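Local atomic coordinates of CrmK (PDB entry 5I1V), a protein that probably oxidises shunt products of caerulomycin biosynthesis so that they can be recycled, using a covalently bound FAD cofactor. Residues A[445-450]-A[468-473]; A[435-440]-A[460-465]; A[341-346]-A[451-456]; A[473-478]-A[495-500]. All blocks are in the same frame, centred on the assembly; numbering follows the deposited sequence.

Contact 1 of 4, residues A[445-450]-A[468-473]; sequences AYINYP and TIYYGD. With FAD (flavin-adenine dinucleotide), chain E.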
# COMPACT_ATOMS: atom_id res chain seq x y z
N ALA A 445 11.45 -25.52 8.38
CA ALA A 445 11.21 -24.08 8.25
C ALA A 445 11.10 -23.68 6.80
O ALA A 445 11.45 -24.45 5.92
CB ALA A 445 12.34 -23.32 8.90
N TYR A 446 10.66 -22.44 6.58
CA TYR A 446 10.37 -21.94 5.24
C TYR A 446 11.46 -21.07 4.70
O TYR A 446 11.84 -20.08 5.29
CB TYR A 446 9.04 -21.18 5.34
CG TYR A 446 8.47 -20.61 4.06
CD1 TYR A 446 8.49 -21.31 2.87
CD2 TYR A 446 7.83 -19.38 4.09
CE1 TYR A 446 7.92 -20.76 1.71
CE2 TYR A 446 7.25 -18.83 2.96
CZ TYR A 446 7.32 -19.51 1.78
OH TYR A 446 6.74 -18.96 0.68
N ILE A 447 11.92 -21.38 3.48
CA ILE A 447 13.04 -20.71 2.91
C ILE A 447 12.78 -19.23 2.67
O ILE A 447 13.71 -18.45 2.70
CB ILE A 447 13.53 -21.43 1.62
CG1 ILE A 447 14.93 -20.91 1.19
CG2 ILE A 447 12.53 -21.26 0.47
CD1 ILE A 447 16.06 -21.09 2.17
N ASN A 448 11.54 -18.85 2.46
CA ASN A 448 11.17 -17.44 2.26
C ASN A 448 11.11 -16.60 3.57
O ASN A 448 10.92 -15.37 3.54
CB ASN A 448 9.88 -17.37 1.52
CG ASN A 448 10.08 -17.29 0.02
OD1 ASN A 448 11.19 -16.94 -0.42
ND2 ASN A 448 9.04 -17.59 -0.75
N TYR A 449 11.29 -17.26 4.71
CA TYR A 449 11.64 -16.55 5.97
C TYR A 449 13.01 -17.02 6.47
O TYR A 449 13.09 -17.66 7.51
CB TYR A 449 10.62 -16.82 7.06
CG TYR A 449 9.23 -16.33 6.71
CD1 TYR A 449 9.05 -15.02 6.31
CD2 TYR A 449 8.12 -17.13 6.86
CE1 TYR A 449 7.81 -14.52 5.99
CE2 TYR A 449 6.85 -16.65 6.52
CZ TYR A 449 6.72 -15.34 6.09
OH TYR A 449 5.51 -14.80 5.76
N PRO A 450 14.08 -16.74 5.71
CA PRO A 450 15.38 -17.33 6.06
C PRO A 450 15.95 -16.78 7.36
O PRO A 450 15.81 -15.61 7.63
CB PRO A 450 16.31 -16.85 4.96
CG PRO A 450 15.68 -15.54 4.52
CD PRO A 450 14.21 -15.78 4.60
N THR A 468 18.74 -29.09 5.42
CA THR A 468 17.73 -30.06 5.76
C THR A 468 16.47 -29.48 6.34
O THR A 468 15.35 -29.92 6.01
CB THR A 468 18.33 -31.04 6.75
OG1 THR A 468 19.46 -31.62 6.10
CG2 THR A 468 17.29 -32.07 7.17
N ILE A 469 16.65 -28.49 7.21
CA ILE A 469 15.55 -27.84 7.85
C ILE A 469 14.65 -27.11 6.83
O ILE A 469 13.44 -27.10 6.99
CB ILE A 469 16.04 -26.85 8.91
CG1 ILE A 469 16.67 -27.65 10.05
CG2 ILE A 469 14.87 -26.04 9.44
CD1 ILE A 469 17.60 -26.85 10.92
N TYR A 470 15.26 -26.52 5.79
CA TYR A 470 14.48 -25.74 4.79
C TYR A 470 13.98 -26.58 3.62
O TYR A 470 12.94 -26.27 3.03
CB TYR A 470 15.32 -24.58 4.24
CG TYR A 470 15.50 -23.46 5.19
CD1 TYR A 470 14.42 -22.69 5.56
CD2 TYR A 470 16.76 -23.14 5.73
CE1 TYR A 470 14.56 -21.63 6.42
CE2 TYR A 470 16.91 -22.10 6.62
CZ TYR A 470 15.80 -21.34 6.94
OH TYR A 470 15.85 -20.29 7.82
N TYR A 471 14.72 -27.63 3.27
CA TYR A 471 14.43 -28.36 2.04
C TYR A 471 14.02 -29.85 2.23
O TYR A 471 13.71 -30.58 1.28
CB TYR A 471 15.64 -28.24 1.10
CG TYR A 471 15.95 -26.86 0.59
CD1 TYR A 471 15.06 -26.21 -0.24
CD2 TYR A 471 17.12 -26.21 0.91
CE1 TYR A 471 15.34 -24.94 -0.75
CE2 TYR A 471 17.38 -24.95 0.43
CZ TYR A 471 16.50 -24.34 -0.43
OH TYR A 471 16.72 -23.08 -0.97
N GLY A 472 13.96 -30.32 3.46
CA GLY A 472 13.59 -31.71 3.68
C GLY A 472 14.63 -32.61 3.06
O GLY A 472 15.81 -32.44 3.30
N ASP A 473 14.17 -33.50 2.19
CA ASP A 473 14.99 -34.43 1.43
C ASP A 473 15.32 -33.97 0.03
O ASP A 473 15.93 -34.72 -0.71
CB ASP A 473 14.21 -35.74 1.24
CG ASP A 473 13.83 -36.38 2.54
OD1 ASP A 473 14.68 -36.34 3.45
OD2 ASP A 473 12.69 -36.91 2.64
PA FAD E . 13.98 -9.81 -2.62
O1A FAD E . 14.57 -9.29 -1.34
O2A FAD E . 14.05 -8.88 -3.80
O5B FAD E . 14.62 -11.20 -2.99
C5B FAD E . 14.51 -12.34 -2.16
C4B FAD E . 15.58 -13.37 -2.57
O4B FAD E . 15.20 -13.84 -3.88
C3B FAD E . 17.00 -12.88 -2.74
O3B FAD E . 17.87 -13.98 -2.56
C2B FAD E . 17.06 -12.45 -4.18
O2B FAD E . 18.35 -12.23 -4.76
C1B FAD E . 16.18 -13.52 -4.85
N9A FAD E . 15.45 -12.98 -6.03
C8A FAD E . 14.66 -11.87 -6.12
N7A FAD E . 14.28 -11.67 -7.43
C5A FAD E . 14.83 -12.66 -8.11
C6A FAD E . 14.79 -13.02 -9.51
N6A FAD E . 14.05 -12.26 -10.30
N1A FAD E . 15.49 -14.09 -9.88
C2A FAD E . 16.25 -14.81 -9.02
N3A FAD E . 16.29 -14.57 -7.69
C4A FAD E . 15.64 -13.46 -7.25
N1 FAD E . 5.85 -15.28 1.88
C2 FAD E . 4.77 -16.08 1.76
O2 FAD E . 4.88 -17.20 1.24
N3 FAD E . 3.54 -15.73 2.20
C4 FAD E . 3.28 -14.59 2.82
O4 FAD E . 2.12 -14.29 3.18
C4X FAD E . 4.37 -13.64 2.99
N5 FAD E . 4.18 -12.45 3.61
C5X FAD E . 5.19 -11.57 3.64
C6 FAD E . 4.97 -10.28 4.13
C7 FAD E . 5.97 -9.31 4.21
C7M FAD E . 5.64 -7.91 4.75
C8 FAD E . 7.32 -9.71 3.74
C8M FAD E . 8.48 -8.76 3.81
C9 FAD E . 7.57 -11.00 3.26
C9A FAD E . 6.55 -11.95 3.19
N10 FAD E . 6.77 -13.23 2.69
C10 FAD E . 5.69 -14.09 2.53
C1' FAD E . 8.11 -13.75 2.45
C2' FAD E . 8.51 -13.56 1.02
O2' FAD E . 7.92 -14.58 0.25
C3' FAD E . 9.99 -13.53 0.84
O3' FAD E . 10.54 -12.45 1.65
C4' FAD E . 10.37 -13.38 -0.65
O4' FAD E . 11.65 -13.98 -0.83
C5' FAD E . 10.39 -11.91 -1.05
O5' FAD E . 10.66 -11.84 -2.45
P FAD E . 11.09 -10.41 -2.99
O1P FAD E . 10.15 -9.37 -2.52
O2P FAD E . 11.37 -10.50 -4.46
O3P FAD E . 12.49 -10.19 -2.21
O HOH W 1 11.39 -24.03 2.44
O HOH W 2 13.71 -19.70 9.08

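Contact 2 of 4, residues A[435-440]-A[460-465]; sequences VPTPDE and NTSGVP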
# COMPACT_ATOMS: atom_id res chain seq x y z
N VAL A 435 16.31 -25.63 17.26
CA VAL A 435 15.74 -25.47 15.91
C VAL A 435 14.63 -26.49 15.64
O VAL A 435 14.57 -27.54 16.31
CB VAL A 435 16.84 -25.63 14.86
CG1 VAL A 435 17.91 -24.59 15.06
CG2 VAL A 435 17.46 -27.02 14.92
N PRO A 436 13.76 -26.20 14.66
CA PRO A 436 12.71 -27.15 14.27
C PRO A 436 13.23 -28.24 13.35
O PRO A 436 12.95 -28.24 12.13
CB PRO A 436 11.70 -26.26 13.52
CG PRO A 436 12.58 -25.25 12.86
CD PRO A 436 13.67 -24.95 13.86
N THR A 437 13.95 -29.21 13.92
CA THR A 437 14.50 -30.32 13.17
C THR A 437 13.34 -31.17 12.64
O THR A 437 12.45 -31.51 13.43
CB THR A 437 15.30 -31.25 14.12
OG1 THR A 437 14.44 -31.66 15.20
CG2 THR A 437 16.47 -30.52 14.69
N PRO A 438 13.34 -31.53 11.34
CA PRO A 438 12.19 -32.29 10.88
C PRO A 438 12.03 -33.61 11.63
O PRO A 438 12.96 -34.40 11.67
CB PRO A 438 12.50 -32.56 9.40
CG PRO A 438 13.37 -31.41 9.00
CD PRO A 438 14.13 -30.99 10.21
N ASP A 439 10.85 -33.81 12.23
CA ASP A 439 10.56 -35.00 13.02
C ASP A 439 9.05 -35.18 13.05
O ASP A 439 8.35 -34.74 12.13
CB ASP A 439 11.17 -34.86 14.44
CG ASP A 439 10.60 -33.69 15.22
OD1 ASP A 439 9.45 -33.29 14.95
OD2 ASP A 439 11.29 -33.14 16.11
N GLU A 440 8.53 -35.83 14.09
CA GLU A 440 7.11 -36.17 14.17
C GLU A 440 6.21 -34.98 14.55
O GLU A 440 5.00 -35.05 14.40
CB GLU A 440 6.91 -37.37 15.11
CG GLU A 440 6.91 -37.08 16.62
CD GLU A 440 8.29 -36.83 17.24
OE1 GLU A 440 9.34 -37.18 16.64
OE2 GLU A 440 8.30 -36.28 18.37
N ASN A 460 22.09 -23.17 16.73
CA ASN A 460 21.71 -24.48 16.26
C ASN A 460 22.69 -25.50 16.84
O ASN A 460 23.79 -25.66 16.31
CB ASN A 460 21.77 -24.54 14.71
CG ASN A 460 21.28 -25.88 14.17
OD1 ASN A 460 21.08 -26.84 14.91
ND2 ASN A 460 21.09 -25.95 12.86
N THR A 461 22.27 -26.18 17.91
CA THR A 461 23.07 -27.22 18.51
C THR A 461 22.54 -28.59 18.19
O THR A 461 22.90 -29.53 18.86
CB THR A 461 23.17 -27.05 20.05
OG1 THR A 461 21.86 -27.04 20.63
CG2 THR A 461 23.84 -25.74 20.40
N SER A 462 21.72 -28.73 17.14
CA SER A 462 21.05 -30.01 16.86
C SER A 462 21.86 -30.98 16.01
O SER A 462 21.50 -32.15 15.87
CB SER A 462 19.74 -29.73 16.12
OG SER A 462 19.98 -29.56 14.74
N GLY A 463 22.91 -30.50 15.37
CA GLY A 463 23.60 -31.27 14.34
C GLY A 463 22.86 -31.39 13.01
O GLY A 463 23.37 -32.01 12.08
N VAL A 464 21.68 -30.80 12.88
CA VAL A 464 20.96 -30.87 11.62
C VAL A 464 21.29 -29.59 10.82
O VAL A 464 21.16 -28.48 11.34
CB VAL A 464 19.45 -31.10 11.85
CG1 VAL A 464 18.68 -30.98 10.55
CG2 VAL A 464 19.21 -32.49 12.43
N PRO A 465 21.74 -29.74 9.55
CA PRO A 465 22.19 -28.56 8.82
C PRO A 465 21.03 -27.69 8.39
O PRO A 465 19.92 -28.18 8.27
CB PRO A 465 22.94 -29.15 7.61
CG PRO A 465 22.52 -30.55 7.50
CD PRO A 465 22.05 -30.99 8.84

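Contact 3 of 4, residues A[341-346]-A[451-456]; sequences KVKSAD and DIDLAD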
# COMPACT_ATOMS: atom_id res chain seq x y z
N LYS A 341 13.91 -8.83 12.35
CA LYS A 341 14.42 -10.16 12.35
C LYS A 341 13.21 -11.13 12.34
O LYS A 341 12.24 -10.96 13.09
CB LYS A 341 15.29 -10.39 13.58
CG LYS A 341 15.87 -11.78 13.77
CD LYS A 341 16.94 -12.13 12.77
CE LYS A 341 17.47 -13.55 12.97
NZ LYS A 341 17.97 -14.17 11.70
N VAL A 342 13.25 -12.13 11.47
CA VAL A 342 12.15 -13.11 11.37
C VAL A 342 12.70 -14.52 11.55
O VAL A 342 13.87 -14.79 11.29
CB VAL A 342 11.36 -13.04 10.06
CG1 VAL A 342 10.65 -11.69 9.92
CG2 VAL A 342 12.29 -13.38 8.88
N LYS A 343 11.85 -15.39 12.09
CA LYS A 343 12.16 -16.80 12.16
C LYS A 343 10.87 -17.59 11.81
O LYS A 343 9.78 -17.06 11.81
CB LYS A 343 12.66 -17.17 13.57
CG LYS A 343 13.94 -16.46 14.00
CD LYS A 343 14.41 -16.93 15.37
CE LYS A 343 15.77 -16.38 15.71
NZ LYS A 343 16.85 -17.33 15.31
N SER A 344 11.04 -18.86 11.56
CA SER A 344 10.02 -19.70 11.03
C SER A 344 10.16 -21.10 11.62
O SER A 344 11.29 -21.53 11.88
CB SER A 344 10.19 -19.71 9.51
OG SER A 344 9.87 -20.93 8.93
N ALA A 345 9.04 -21.77 11.84
CA ALA A 345 9.01 -23.18 12.31
C ALA A 345 7.63 -23.76 11.93
O ALA A 345 6.60 -23.20 12.27
CB ALA A 345 9.27 -23.31 13.82
N ASP A 346 7.63 -24.86 11.23
CA ASP A 346 6.37 -25.49 10.81
C ASP A 346 6.11 -26.77 11.54
O ASP A 346 7.05 -27.48 11.86
CB ASP A 346 6.42 -25.73 9.29
CG ASP A 346 6.60 -24.43 8.54
OD1 ASP A 346 6.46 -23.33 9.20
OD2 ASP A 346 6.88 -24.50 7.31
N ASP A 451 16.65 -17.64 8.08
CA ASP A 451 17.24 -17.21 9.36
C ASP A 451 18.64 -17.73 9.43
O ASP A 451 18.84 -18.94 9.63
CB ASP A 451 16.42 -17.84 10.44
CG ASP A 451 16.95 -17.59 11.84
OD1 ASP A 451 17.93 -16.82 12.03
OD2 ASP A 451 16.33 -18.20 12.75
N ILE A 452 19.63 -16.85 9.32
CA ILE A 452 21.01 -17.35 9.24
C ILE A 452 21.46 -17.98 10.57
O ILE A 452 22.47 -18.70 10.59
CB ILE A 452 22.07 -16.30 8.80
CG1 ILE A 452 22.16 -15.15 9.82
CG2 ILE A 452 21.80 -15.91 7.33
CD1 ILE A 452 23.13 -14.02 9.51
N ASP A 453 20.73 -17.71 11.66
CA ASP A 453 20.99 -18.39 12.95
C ASP A 453 20.91 -19.92 12.84
O ASP A 453 21.55 -20.60 13.63
CB ASP A 453 20.06 -17.90 14.06
CG ASP A 453 20.20 -16.39 14.34
OD1 ASP A 453 21.22 -15.79 13.94
OD2 ASP A 453 19.28 -15.79 14.95
N LEU A 454 20.21 -20.48 11.83
CA LEU A 454 20.13 -21.94 11.69
C LEU A 454 21.44 -22.53 11.22
O LEU A 454 21.61 -23.72 11.28
CB LEU A 454 18.95 -22.43 10.81
CG LEU A 454 17.53 -21.96 11.15
CD1 LEU A 454 16.48 -22.64 10.28
CD2 LEU A 454 17.17 -22.08 12.61
N ALA A 455 22.36 -21.71 10.74
CA ALA A 455 23.69 -22.20 10.38
C ALA A 455 24.73 -21.77 11.41
O ALA A 455 25.93 -21.96 11.21
CB ALA A 455 24.07 -21.71 8.99
N ASP A 456 24.27 -21.17 12.51
CA ASP A 456 25.17 -20.61 13.53
C ASP A 456 25.29 -21.65 14.64
O ASP A 456 24.30 -21.90 15.31
CB ASP A 456 24.58 -19.34 14.10
CG ASP A 456 25.52 -18.64 15.05
OD1 ASP A 456 26.37 -19.30 15.67
OD2 ASP A 456 25.40 -17.42 15.18
O HOH W 3 14.16 -19.75 11.74

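Contact 4 of 4, residues A[473-478]-A[495-500]; sequences DNYPRL and FSIRPR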
# COMPACT_ATOMS: atom_id res chain seq x y z
N ASP A 473 14.17 -33.50 2.19
CA ASP A 473 14.99 -34.43 1.43
C ASP A 473 15.32 -33.97 0.03
O ASP A 473 15.93 -34.72 -0.71
CB ASP A 473 14.21 -35.74 1.24
CG ASP A 473 13.83 -36.38 2.54
OD1 ASP A 473 14.68 -36.34 3.45
OD2 ASP A 473 12.69 -36.91 2.64
N ASN A 474 14.89 -32.78 -0.37
CA ASN A 474 15.10 -32.32 -1.73
C ASN A 474 16.45 -31.62 -1.97
O ASN A 474 16.75 -31.28 -3.09
CB ASN A 474 13.94 -31.36 -2.09
CG ASN A 474 12.65 -32.13 -2.34
OD1 ASN A 474 12.71 -33.33 -2.60
ND2 ASN A 474 11.52 -31.48 -2.24
N TYR A 475 17.24 -31.37 -0.93
CA TYR A 475 18.48 -30.63 -1.13
C TYR A 475 19.46 -31.26 -2.14
O TYR A 475 19.97 -30.57 -3.02
CB TYR A 475 19.09 -30.24 0.20
CG TYR A 475 20.29 -29.29 0.09
CD1 TYR A 475 20.12 -27.93 -0.29
CD2 TYR A 475 21.56 -29.71 0.41
CE1 TYR A 475 21.22 -27.09 -0.38
CE2 TYR A 475 22.63 -28.87 0.34
CZ TYR A 475 22.46 -27.55 -0.08
OH TYR A 475 23.55 -26.73 -0.15
N PRO A 476 19.75 -32.57 -2.06
CA PRO A 476 20.68 -33.08 -3.06
C PRO A 476 20.22 -33.00 -4.53
O PRO A 476 21.02 -32.81 -5.40
CB PRO A 476 20.91 -34.55 -2.60
CG PRO A 476 20.73 -34.47 -1.13
CD PRO A 476 19.63 -33.46 -0.91
N ARG A 477 18.94 -33.14 -4.80
CA ARG A 477 18.46 -32.97 -6.16
C ARG A 477 18.63 -31.50 -6.61
O ARG A 477 19.07 -31.24 -7.74
CB ARG A 477 17.00 -33.39 -6.28
CG ARG A 477 16.38 -33.16 -7.65
CD ARG A 477 17.10 -33.83 -8.79
NE ARG A 477 16.25 -33.76 -9.96
CZ ARG A 477 16.65 -33.62 -11.21
NH1 ARG A 477 17.91 -33.55 -11.52
NH2 ARG A 477 15.76 -33.55 -12.17
N LEU A 478 18.32 -30.58 -5.71
CA LEU A 478 18.55 -29.16 -6.00
C LEU A 478 20.05 -28.86 -6.25
O LEU A 478 20.39 -28.09 -7.13
CB LEU A 478 18.03 -28.27 -4.89
CG LEU A 478 16.52 -28.23 -4.76
CD1 LEU A 478 16.17 -27.61 -3.42
CD2 LEU A 478 15.89 -27.43 -5.91
N PHE A 495 22.61 -18.70 2.18
CA PHE A 495 21.81 -19.91 2.08
C PHE A 495 21.57 -20.36 0.65
O PHE A 495 20.59 -21.01 0.39
CB PHE A 495 20.47 -19.71 2.77
CG PHE A 495 20.51 -19.84 4.28
CD1 PHE A 495 21.61 -20.37 4.96
CD2 PHE A 495 19.39 -19.52 5.03
CE1 PHE A 495 21.58 -20.53 6.34
CE2 PHE A 495 19.37 -19.68 6.42
CZ PHE A 495 20.46 -20.19 7.06
N SER A 496 22.49 -20.09 -0.25
CA SER A 496 22.32 -20.57 -1.61
C SER A 496 22.62 -22.06 -1.71
O SER A 496 23.38 -22.58 -0.91
CB SER A 496 23.13 -19.77 -2.60
OG SER A 496 24.52 -19.84 -2.40
N ILE A 497 21.97 -22.71 -2.66
CA ILE A 497 22.22 -24.15 -2.89
C ILE A 497 23.70 -24.31 -3.21
O ILE A 497 24.17 -23.76 -4.20
CB ILE A 497 21.37 -24.72 -4.06
CG1 ILE A 497 19.86 -24.43 -3.92
CG2 ILE A 497 21.63 -26.19 -4.25
CD1 ILE A 497 19.30 -24.89 -2.63
N ARG A 498 24.43 -25.08 -2.43
CA ARG A 498 25.87 -25.26 -2.70
C ARG A 498 26.10 -26.25 -3.84
O ARG A 498 25.39 -27.24 -3.97
CB ARG A 498 26.63 -25.78 -1.47
CG ARG A 498 26.50 -24.94 -0.20
CD ARG A 498 26.80 -23.49 -0.46
NE ARG A 498 27.11 -22.74 0.76
CZ ARG A 498 26.31 -21.86 1.36
NH1 ARG A 498 25.09 -21.60 0.90
NH2 ARG A 498 26.74 -21.23 2.44
N PRO A 499 27.12 -26.02 -4.65
CA PRO A 499 27.23 -26.97 -5.76
C PRO A 499 27.63 -28.37 -5.22
O PRO A 499 28.38 -28.47 -4.24
CB PRO A 499 28.33 -26.36 -6.64
CG PRO A 499 28.48 -24.93 -6.15
CD PRO A 499 28.19 -25.02 -4.68
N ARG A 500 27.06 -29.40 -5.85
CA ARG A 500 27.36 -30.83 -5.54
C ARG A 500 28.77 -31.08 -4.99
O ARG A 500 29.01 -31.32 -3.80
CB ARG A 500 27.19 -31.66 -6.82
CG ARG A 500 25.83 -32.32 -6.99
CD ARG A 500 25.87 -33.33 -8.13
NE ARG A 500 26.76 -32.85 -9.20
CZ ARG A 500 26.63 -33.13 -10.49
NH1 ARG A 500 25.65 -33.92 -10.94
NH2 ARG A 500 27.51 -32.61 -11.36
OXT ARG A 500 29.73 -31.03 -5.76

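Contact 1 of 4, residues A[445-450]-A[468-473]
A buried contact, mostly apolar, sets the loop that follows strand 442-444 against the C-terminal end of helix 466-471, with the far side of the loop touching the FAD. Tyr470 carries it. Its ring is crossed at about a right angle by Ile447, whose CD1 stands over one face, 4.1 Å from the ring centroid, a CH-pi contact. With CG1 anti to the backbone N (chi1 -167°), Ile447 also lays CG1 against Tyr471 OH at 3.5 Å; that hydroxyl is bonded to Gly189 O. Ala445 CB packs on Tyr470 CE1, while Ala445 N donates to Ile469 O (2.9 Å) from above the carbonyl plane. One water links Ile447 N to Tyr470 O, and a second joins Tyr449 O to Tyr470 OH, which also receives Asp451 N. The loop makes a type I beta turn from Tyr446 to Tyr449, and it forms part of the flavin site of this berberine-bridge-like oxidoreductase. An alanine in place of Tyr470 would remove the ring under Ile447 and the hydroxyl, and would probably loosen the turn that carries Tyr446 and Asn448. On the flavin side, Tyr446 OH donates to FAD O2 at 2.6 Å and accepts from Asn448 ND2 at 3.0 Å, so two bonds grip it. Asn448 OD1 accepts from FAD O4' at 3.0 Å, and Tyr449 OH touches the isoalloxazine at FAD C4X (3.2 Å).

Contact 2 of 4, residues A[435-440]-A[460-465]
Two irregular loop segments run beside each other with Val435 CA 6.1 Å from Asn460 CA and Thr437 CA 6.7 Å from Val464 CA; the bonds that shape the contact lie within 460-465, and what passes between the segments is packing. Val435 meets Asn460 at about a right angle, its CG1 set 3.7 Å from Asn460 CG. The other methyl, Val435 CG2, occupies the crowded position between backbone N and carbonyl carbon and comes 3.6 Å from Ser462 OG. Thr437 presents its methyl rather than its hydroxyl: CG2 rests on the CB and OG of Ser462 and reaches Val464 CG2 at 4.1 Å. The polar atoms beneath these methyls are engaged with one another. Asn460 CG is anti to its backbone N (chi1 -176°), which puts OD1 where Ser462 OG (2.9 Å) and Ser462 N (3.0 Å) both donate to it, the hydroxyl on a lone pair. Asn460 ND2 bonds to Val464 O nearly along the C=O axis and to Leu454 O, so its amide is fixed at both ends and its rotation is settled. Ser462 OG in turn accepts from Val464 N at 2.8 Å. Ile469, from the next helix, packs on Val435, Asn460 and Val464. The result is an Asx turn at Asn460 overlapping an ST turn at Ser462, which leads the chain to Pro465, the N-cap residue of helix 466-471.

Contact 3 of 4, residues A[341-346]-A[451-456]
The carboxylate of Asp451 is approached on both faces at one oxygen: Lys341 NZ meets OD1 from one side of the plane (48° out of it), and the backbone N of Asp453 meets the same OD1 from the opposite side (57° out). The other oxygen, Asp451 OD2, uses its syn lone pair for the salt bridge with Lys343 NZ at 2.8 Å. Asp453 offers the anti lone pair of its OD2 to the same Lys343 NZ, a salt bridge of 2.9 Å, so Lys343 joins the two acids. Lys341 NZ forms its short salt bridge with Asp451 OD1 (2.7 Å) and only a long one with Asp453 OD2. Lys341 leaves the strand with CG anti to its N and bends at chi2 (70°) to meet Asp453 tip to tip. The other lysine is extended up to a bend at chi4 and lies obliquely across Asp451, with Lys343 CG 3.2 Å from Asp451 OD2. A water donates to Asp451 OD2 (2.9 Å) and accepts from Ser344 N. The bond from Asp453 N makes an Asx turn that starts the 3-10 segment 452-455. Arg422 adds a salt bridge to Asp453 OD2, and Glu67 one to Lys341. Because each buried charge faces an opposite one, the acids and lysines are likely to stay ionised despite their burial. The network thus fastens the 451-456 loop to strand 339-347, which lies between strands 400-408 and 442-444 in the antiparallel sheet, and to helix 414-428, whose Ile421 touches both lysines and whose Tyr425 makes a cation-pi contact with Lys343.

Contact 4 of 4, residues A[473-478]-A[495-500]
Tyr475 OH is the polar side-chain atom held across this contact, gripped by one donor: Arg498 N points its hydrogen at it, 2.9 Å away and fairly straight at 166°. The tyrosine CG is anti to its backbone N (chi1 -171°), which brings the hydroxyl end of the ring up to the C-terminal tail. Ile497 slides past it in the opposite direction, and its CD1 meets the ring edge at Tyr475 CE1 (3.7 Å). The other branch, Ile497 CG2, packs on the helix backbone at Leu478 O (3.7 Å) and on Leu478 CB. Arg498 lays CB and CG near the hydroxyl, both at 3.5 Å from Tyr475 OH, then turns back: NH1 donates to Ser496 O at 2.7 Å in the guanidinium plane and NH2 to Ala494 O. His467 stacks its ring on Tyr475. A phenylalanine in place of Tyr475 would keep the ring against Ile497 but lose the acceptor for Arg498 N, and would probably leave the tail less firmly fixed. Between these two segments the tail is thus held by apolar shape and one backbone N-H, while the guanidinium N-H groups serve carbonyls of the tail.

How the contacts relate
Following the chain from the N terminus, strand 339-347 opens contact 3, 435-440 opens contact 2 and 445-450 opens contact 1. They close in that same order, at 451-456, 460-465 and 468-473, so each of the three crosses the other two, and contact 3 closes the longest loop. Together they tie the antiparallel sheet to the irregular run that leads into helix 466-471 and, through contact 1, to the flavin. Contact 4 comes afterwards in series, shares Asp473 with contact 1, and returns the C-terminal tail to helix 475-485. Phe495 of that tail packs against Tyr470 of contact 1 and against Ile452 and Ala455 of contact 3, whereas contacts 2 and 4 do not touch.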